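Local coordinates for protein yesU (Bacillus subtilis, PDB 1OQ1) that is of unknown function but has a galectin-like fold of two antiparallel beta sheets, which is consistent with a possible carbohydrate-binding role, at residues A[55-67]-A[211-223]. Residues are numbered along the deposited sequence; the frame is centred on the assembly and turned at random.
Sequences CPETFPDGIIVTW and VYRDFAVHQAVRR
I64 and T66 each pair with 211-223 through two backbone hydrogen bonds, to H218 and A216 respectively, and so join strands 63-73 and 209-222 as antiparallel neighbours in one sheet of a galectin-like beta sandwich. The arrangement illustrates how two segments far apart in sequence become neighbours in one sheet while the loop before one strand sends C55 and F59 inward. The bonds of T66 are nearly straight: its N lies 2.9 Å from A216 O, with 174° at the hydrogen. Where the strand begins, A220 N donates to G62 O at 2.9 Å, but from well above the carbonyl plane. G62 and I63 together face K167 of the strand on the other flank, a G1 beta bulge, and the positive phi of G62 suits glycine. D61 OD1 accepts from G62 N at 2.7 Å and also forms a salt bridge with K167. At the far end a water links T66 OG1 to D214 O, 2.7 Å from each.

V65 and V217, a non-hydrogen-bonded pair, turn toward the second sheet, where I200 touches V65, F59 and F215. V65 CG1, anti to the backbone N (chi1 -176°), meets F215 at its edge in the ring plane, 3.6 Å from CE1, while C55 SG approaches CE2 on the same ring's rim. F202 packs edge-to-face with both F215 and W67. Beside it the W67 and Y212 side chains run side by side, W67 CD1 meeting Y212 CD2 at 4.0 Å, at the edge of the Y212 ring; their polar ends bond elsewhere, W67 NE1 to Y119 and Y212 OH to Q204. I64, on the other face, meets A220 CB with its CG1. The loop also contributes F59: V217 CG2 sits over one face of its ring, 3.9 Å from the centroid in a CH-pi contact, with E57 C above the opposite face.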
loop_
_atom_site.group_PDB
_atom_site.type_symbol
_atom_site.label_atom_id
_atom_site.label_comp_id
_atom_site.label_asym_id
_atom_site.label_seq_id
_atom_site.Cartn_x
_atom_site.Cartn_y
_atom_site.Cartn_z
ATOM N N CYS A 55 3.839 -3.566 -8.268
ATOM C CA CYS A 55 3.620 -4.913 -8.775
ATOM C C CYS A 55 3.111 -4.582 -10.187
ATOM O O CYS A 55 2.321 -3.654 -10.362
ATOM C CB CYS A 55 2.532 -5.611 -7.957
ATOM S SG CYS A 55 1.902 -7.147 -8.675
ATOM N N PRO A 56 3.535 -5.337 -11.210
ATOM C CA PRO A 56 3.071 -5.021 -12.567
ATOM C C PRO A 56 1.652 -5.424 -12.961
ATOM O O PRO A 56 1.127 -4.937 -13.965
ATOM C CB PRO A 56 4.112 -5.711 -13.440
ATOM C CG PRO A 56 4.372 -6.975 -12.667
ATOM C CD PRO A 56 4.466 -6.481 -11.220
ATOM N N GLU A 57 1.039 -6.310 -12.184
ATOM C CA GLU A 57 -0.303 -6.808 -12.486
ATOM C C GLU A 57 -1.455 -5.853 -12.213
ATOM O O GLU A 57 -1.482 -5.168 -11.194
ATOM C CB GLU A 57 -0.562 -8.098 -11.703
ATOM C CG GLU A 57 0.508 -9.149 -11.889
ATOM C CD GLU A 57 0.541 -9.688 -13.299
ATOM O OE1 GLU A 57 1.614 -10.160 -13.730
ATOM O OE2 GLU A 57 -0.513 -9.647 -13.972
ATOM N N THR A 58 -2.412 -5.810 -13.133
ATOM C CA THR A 58 -3.592 -4.982 -12.938
ATOM C C THR A 58 -4.585 -5.877 -12.211
ATOM O O THR A 58 -4.940 -6.952 -12.707
ATOM C CB THR A 58 -4.233 -4.540 -14.268
ATOM O OG1 THR A 58 -3.341 -3.669 -14.971
ATOM C CG2 THR A 58 -5.544 -3.805 -14.005
ATOM N N PHE A 59 -5.017 -5.458 -11.028
ATOM C CA PHE A 59 -5.982 -6.248 -10.283
ATOM C C PHE A 59 -7.381 -5.682 -10.454
ATOM O O PHE A 59 -7.561 -4.482 -10.650
ATOM C CB PHE A 59 -5.602 -6.293 -8.801
ATOM C CG PHE A 59 -4.272 -6.942 -8.545
ATOM C CD1 PHE A 59 -3.143 -6.172 -8.290
ATOM C CD2 PHE A 59 -4.143 -8.327 -8.600
ATOM C CE1 PHE A 59 -1.900 -6.769 -8.093
ATOM C CE2 PHE A 59 -2.906 -8.934 -8.406
ATOM C CZ PHE A 59 -1.781 -8.151 -8.151
ATOM N N PRO A 60 -8.397 -6.549 -10.405
ATOM C CA PRO A 60 -9.777 -6.091 -10.558
ATOM C C PRO A 60 -10.301 -5.483 -9.262
ATOM O O PRO A 60 -9.613 -5.478 -8.236
ATOM C CB PRO A 60 -10.516 -7.371 -10.918
ATOM C CG PRO A 60 -9.796 -8.386 -10.066
ATOM C CD PRO A 60 -8.340 -8.019 -10.294
ATOM N N ASP A 61 -11.516 -4.952 -9.323
ATOM C CA ASP A 61 -12.152 -4.388 -8.144
ATOM C C ASP A 61 -12.694 -5.613 -7.402
ATOM O O ASP A 61 -12.737 -6.705 -7.970
ATOM C CB ASP A 61 -13.302 -3.475 -8.568
ATOM C CG ASP A 61 -13.775 -2.566 -7.453
ATOM O OD1 ASP A 61 -13.338 -2.742 -6.292
ATOM O OD2 ASP A 61 -14.595 -1.672 -7.749
ATOM N N GLY A 62 -13.103 -5.440 -6.150
ATOM C CA GLY A 62 -13.650 -6.555 -5.391
ATOM C C GLY A 62 -12.598 -7.579 -5.016
ATOM O O GLY A 62 -12.680 -8.746 -5.402
ATOM N N ILE A 63 -11.618 -7.143 -4.237
ATOM C CA ILE A 63 -10.526 -8.018 -3.837
ATOM C C ILE A 63 -10.131 -7.849 -2.379
ATOM O O ILE A 63 -10.465 -6.853 -1.742
ATOM C CB ILE A 63 -9.266 -7.733 -4.684
ATOM C CG1 ILE A 63 -8.917 -6.241 -4.592
ATOM C CG2 ILE A 63 -9.498 -8.154 -6.136
ATOM C CD1 ILE A 63 -7.581 -5.855 -5.222
ATOM N N ILE A 64 -9.416 -8.841 -1.863
ATOM C CA ILE A 64 -8.904 -8.806 -0.502
ATOM C C ILE A 64 -7.396 -8.975 -0.663
ATOM O O ILE A 64 -6.929 -9.972 -1.215
ATOM C CB ILE A 64 -9.495 -9.932 0.362
ATOM C CG1 ILE A 64 -11.010 -9.724 0.509
ATOM C CG2 ILE A 64 -8.828 -9.939 1.736
ATOM C CD1 ILE A 64 -11.700 -10.759 1.375
ATOM N N VAL A 65 -6.650 -7.974 -0.200
ATOM C CA VAL A 65 -5.193 -7.950 -0.316
ATOM C C VAL A 65 -4.537 -8.236 1.026
ATOM O O VAL A 65 -4.848 -7.590 2.026
ATOM C CB VAL A 65 -4.715 -6.565 -0.825
ATOM C CG1 VAL A 65 -3.204 -6.570 -1.030
ATOM C CG2 VAL A 65 -5.429 -6.209 -2.121
ATOM N N THR A 66 -3.622 -9.199 1.038
ATOM C CA THR A 66 -2.930 -9.573 2.262
ATOM C C THR A 66 -1.418 -9.658 2.076
ATOM O O THR A 66 -0.919 -9.928 0.976
ATOM C CB THR A 66 -3.426 -10.942 2.786
ATOM O OG1 THR A 66 -3.286 -11.930 1.756
ATOM C CG2 THR A 66 -4.888 -10.855 3.215
ATOM N N TRP A 67 -0.695 -9.411 3.162
ATOM C CA TRP A 67 0.756 -9.498 3.153
ATOM C C TRP A 67 1.293 -9.470 4.580
ATOM O O TRP A 67 0.617 -8.996 5.497
ATOM C CB TRP A 67 1.373 -8.359 2.315
ATOM C CG TRP A 67 1.321 -6.965 2.910
ATOM C CD1 TRP A 67 2.338 -6.303 3.547
ATOM C CD2 TRP A 67 0.216 -6.048 2.863
ATOM N NE1 TRP A 67 1.935 -5.029 3.893
ATOM C CE2 TRP A 67 0.638 -4.849 3.483
ATOM C CE3 TRP A 67 -1.089 -6.123 2.354
ATOM C CZ2 TRP A 67 -0.202 -3.732 3.608
ATOM C CZ3 TRP A 67 -1.925 -5.011 2.479
ATOM C CH2 TRP A 67 -1.474 -3.832 3.101
ATOM N N VAL A 211 10.521 -5.495 6.141
ATOM C CA VAL A 211 10.530 -6.783 5.459
ATOM C C VAL A 211 9.103 -7.163 5.093
ATOM O O VAL A 211 8.184 -7.008 5.901
ATOM C CB VAL A 211 11.135 -7.882 6.359
ATOM C CG1 VAL A 211 11.061 -9.234 5.664
ATOM C CG2 VAL A 211 12.583 -7.537 6.690
ATOM N N TYR A 212 8.928 -7.650 3.869
ATOM C CA TYR A 212 7.616 -8.052 3.379
ATOM C C TYR A 212 7.645 -9.503 2.902
ATOM O O TYR A 212 8.649 -9.970 2.360
ATOM C CB TYR A 212 7.179 -7.156 2.215
ATOM C CG TYR A 212 7.202 -5.671 2.516
ATOM C CD1 TYR A 212 8.404 -4.966 2.558
ATOM C CD2 TYR A 212 6.021 -4.972 2.763
ATOM C CE1 TYR A 212 8.429 -3.598 2.839
ATOM C CE2 TYR A 212 6.035 -3.604 3.045
ATOM C CZ TYR A 212 7.242 -2.927 3.081
ATOM O OH TYR A 212 7.263 -1.584 3.365
ATOM N N ARG A 213 6.531 -10.204 3.091
ATOM C CA ARG A 213 6.416 -11.601 2.682
ATOM C C ARG A 213 4.980 -11.972 2.325
ATOM O O ARG A 213 4.037 -11.313 2.751
ATOM C CB ARG A 213 6.875 -12.513 3.818
ATOM C CG ARG A 213 8.350 -12.827 3.845
ATOM C CD ARG A 213 8.589 -14.191 3.237
ATOM N NE ARG A 213 9.685 -14.890 3.898
ATOM C CZ ARG A 213 9.920 -16.191 3.772
ATOM N NH1 ARG A 213 9.130 -16.935 3.008
ATOM N NH2 ARG A 213 10.944 -16.747 4.410
ATOM N N ASP A 214 4.838 -13.034 1.540
ATOM C CA ASP A 214 3.542 -13.578 1.132
ATOM C C ASP A 214 2.456 -12.576 0.762
ATOM O O ASP A 214 1.436 -12.467 1.447
ATOM C CB ASP A 214 3.007 -14.511 2.225
ATOM C CG ASP A 214 4.004 -15.594 2.607
ATOM O OD1 ASP A 214 4.756 -16.054 1.722
ATOM O OD2 ASP A 214 4.026 -15.994 3.790
ATOM N N PHE A 215 2.683 -11.862 -0.333
ATOM C CA PHE A 215 1.748 -10.873 -0.850
ATOM C C PHE A 215 0.724 -11.614 -1.717
ATOM O O PHE A 215 1.085 -12.253 -2.708
ATOM C CB PHE A 215 2.536 -9.846 -1.669
ATOM C CG PHE A 215 1.690 -8.927 -2.504
ATOM C CD1 PHE A 215 0.569 -8.299 -1.971
ATOM C CD2 PHE A 215 2.050 -8.652 -3.820
ATOM C CE1 PHE A 215 -0.182 -7.409 -2.734
ATOM C CE2 PHE A 215 1.308 -7.763 -4.596
ATOM C CZ PHE A 215 0.186 -7.139 -4.049
ATOM N N ALA A 216 -0.550 -11.538 -1.345
ATOM C CA ALA A 216 -1.584 -12.240 -2.104
ATOM C C ALA A 216 -2.835 -11.409 -2.332
ATOM O O ALA A 216 -3.131 -10.494 -1.566
ATOM C CB ALA A 216 -1.951 -13.532 -1.390
ATOM N N VAL A 217 -3.561 -11.744 -3.396
ATOM C CA VAL A 217 -4.804 -11.067 -3.748
ATOM C C VAL A 217 -5.871 -12.128 -4.029
ATOM O O VAL A 217 -5.688 -12.991 -4.889
ATOM C CB VAL A 217 -4.637 -10.181 -5.015
ATOM C CG1 VAL A 217 -5.937 -9.445 -5.315
ATOM C CG2 VAL A 217 -3.507 -9.189 -4.817
ATOM N N HIS A 218 -6.974 -12.068 -3.291
ATOM C CA HIS A 218 -8.079 -13.007 -3.468
ATOM C C HIS A 218 -9.338 -12.235 -3.845
ATOM O O HIS A 218 -9.431 -11.028 -3.614
ATOM C CB HIS A 218 -8.357 -13.771 -2.165
ATOM C CG HIS A 218 -7.293 -14.757 -1.788
ATOM N ND1 HIS A 218 -7.426 -16.115 -1.995
ATOM C CD2 HIS A 218 -6.086 -14.583 -1.201
ATOM C CE1 HIS A 218 -6.347 -16.733 -1.548
ATOM N NE2 HIS A 218 -5.520 -15.828 -1.062
ATOM N N GLN A 219 -10.305 -12.934 -4.429
ATOM C CA GLN A 219 -11.574 -12.314 -4.793
ATOM C C GLN A 219 -12.281 -11.988 -3.482
ATOM O O GLN A 219 -12.204 -12.765 -2.530
ATOM C CB GLN A 219 -12.440 -13.297 -5.586
ATOM C CG GLN A 219 -12.074 -13.464 -7.046
ATOM C CD GLN A 219 -12.517 -12.285 -7.888
ATOM O OE1 GLN A 219 -13.646 -11.808 -7.760
ATOM N NE2 GLN A 219 -11.635 -11.815 -8.763
ATOM N N ALA A 220 -12.955 -10.845 -3.417
ATOM C CA ALA A 220 -13.677 -10.477 -2.202
ATOM C C ALA A 220 -15.102 -11.009 -2.303
ATOM O O ALA A 220 -15.814 -10.711 -3.261
ATOM C CB ALA A 220 -13.698 -8.959 -2.030
ATOM N N VAL A 221 -15.508 -11.803 -1.319
ATOM C CA VAL A 221 -16.851 -12.368 -1.303
ATOM C C VAL A 221 -17.672 -11.700 -0.211
ATOM O O VAL A 221 -17.424 -11.898 0.981
ATOM C CB VAL A 221 -16.816 -13.888 -1.050
ATOM C CG1 VAL A 221 -18.237 -14.438 -1.003
ATOM C CG2 VAL A 221 -16.016 -14.569 -2.144
ATOM N N ARG A 222 -18.655 -10.907 -0.621
ATOM C CA ARG A 222 -19.497 -10.206 0.334
ATOM C C ARG A 222 -20.620 -11.105 0.822
ATOM O O ARG A 222 -21.347 -11.690 0.022
ATOM C CB ARG A 222 -20.079 -8.939 -0.303
ATOM C CG ARG A 222 -20.922 -8.115 0.644
ATOM C CD ARG A 222 -21.379 -6.810 0.015
ATOM N NE ARG A 222 -22.060 -7.017 -1.257
ATOM C CZ ARG A 222 -22.994 -6.204 -1.743
ATOM N NH1 ARG A 222 -23.363 -5.132 -1.058
ATOM N NH2 ARG A 222 -23.557 -6.463 -2.913
ATOM N N ARG A 223 -20.753 -11.224 2.138
ATOM C CA ARG A 223 -21.804 -12.048 2.724
ATOM C C ARG A 223 -23.003 -11.176 3.103
ATOM O O ARG A 223 -22.845 -9.940 3.113
ATOM C CB ARG A 223 -21.269 -12.777 3.962
ATOM C CG ARG A 223 -20.344 -13.959 3.653
ATOM C CD ARG A 223 -21.101 -15.070 2.931
ATOM N NE ARG A 223 -20.257 -16.222 2.608
ATOM C CZ ARG A 223 -19.782 -17.087 3.499
ATOM N NH1 ARG A 223 -20.064 -16.940 4.787
ATOM N NH2 ARG A 223 -19.029 -18.106 3.098
ATOM O OXT ARG A 223 -24.088 -11.728 3.390
HETATM O O HOH W 1 -13.280 -9.439 -8.498
HETATM O O HOH W 2 -1.007 -13.218 2.335
#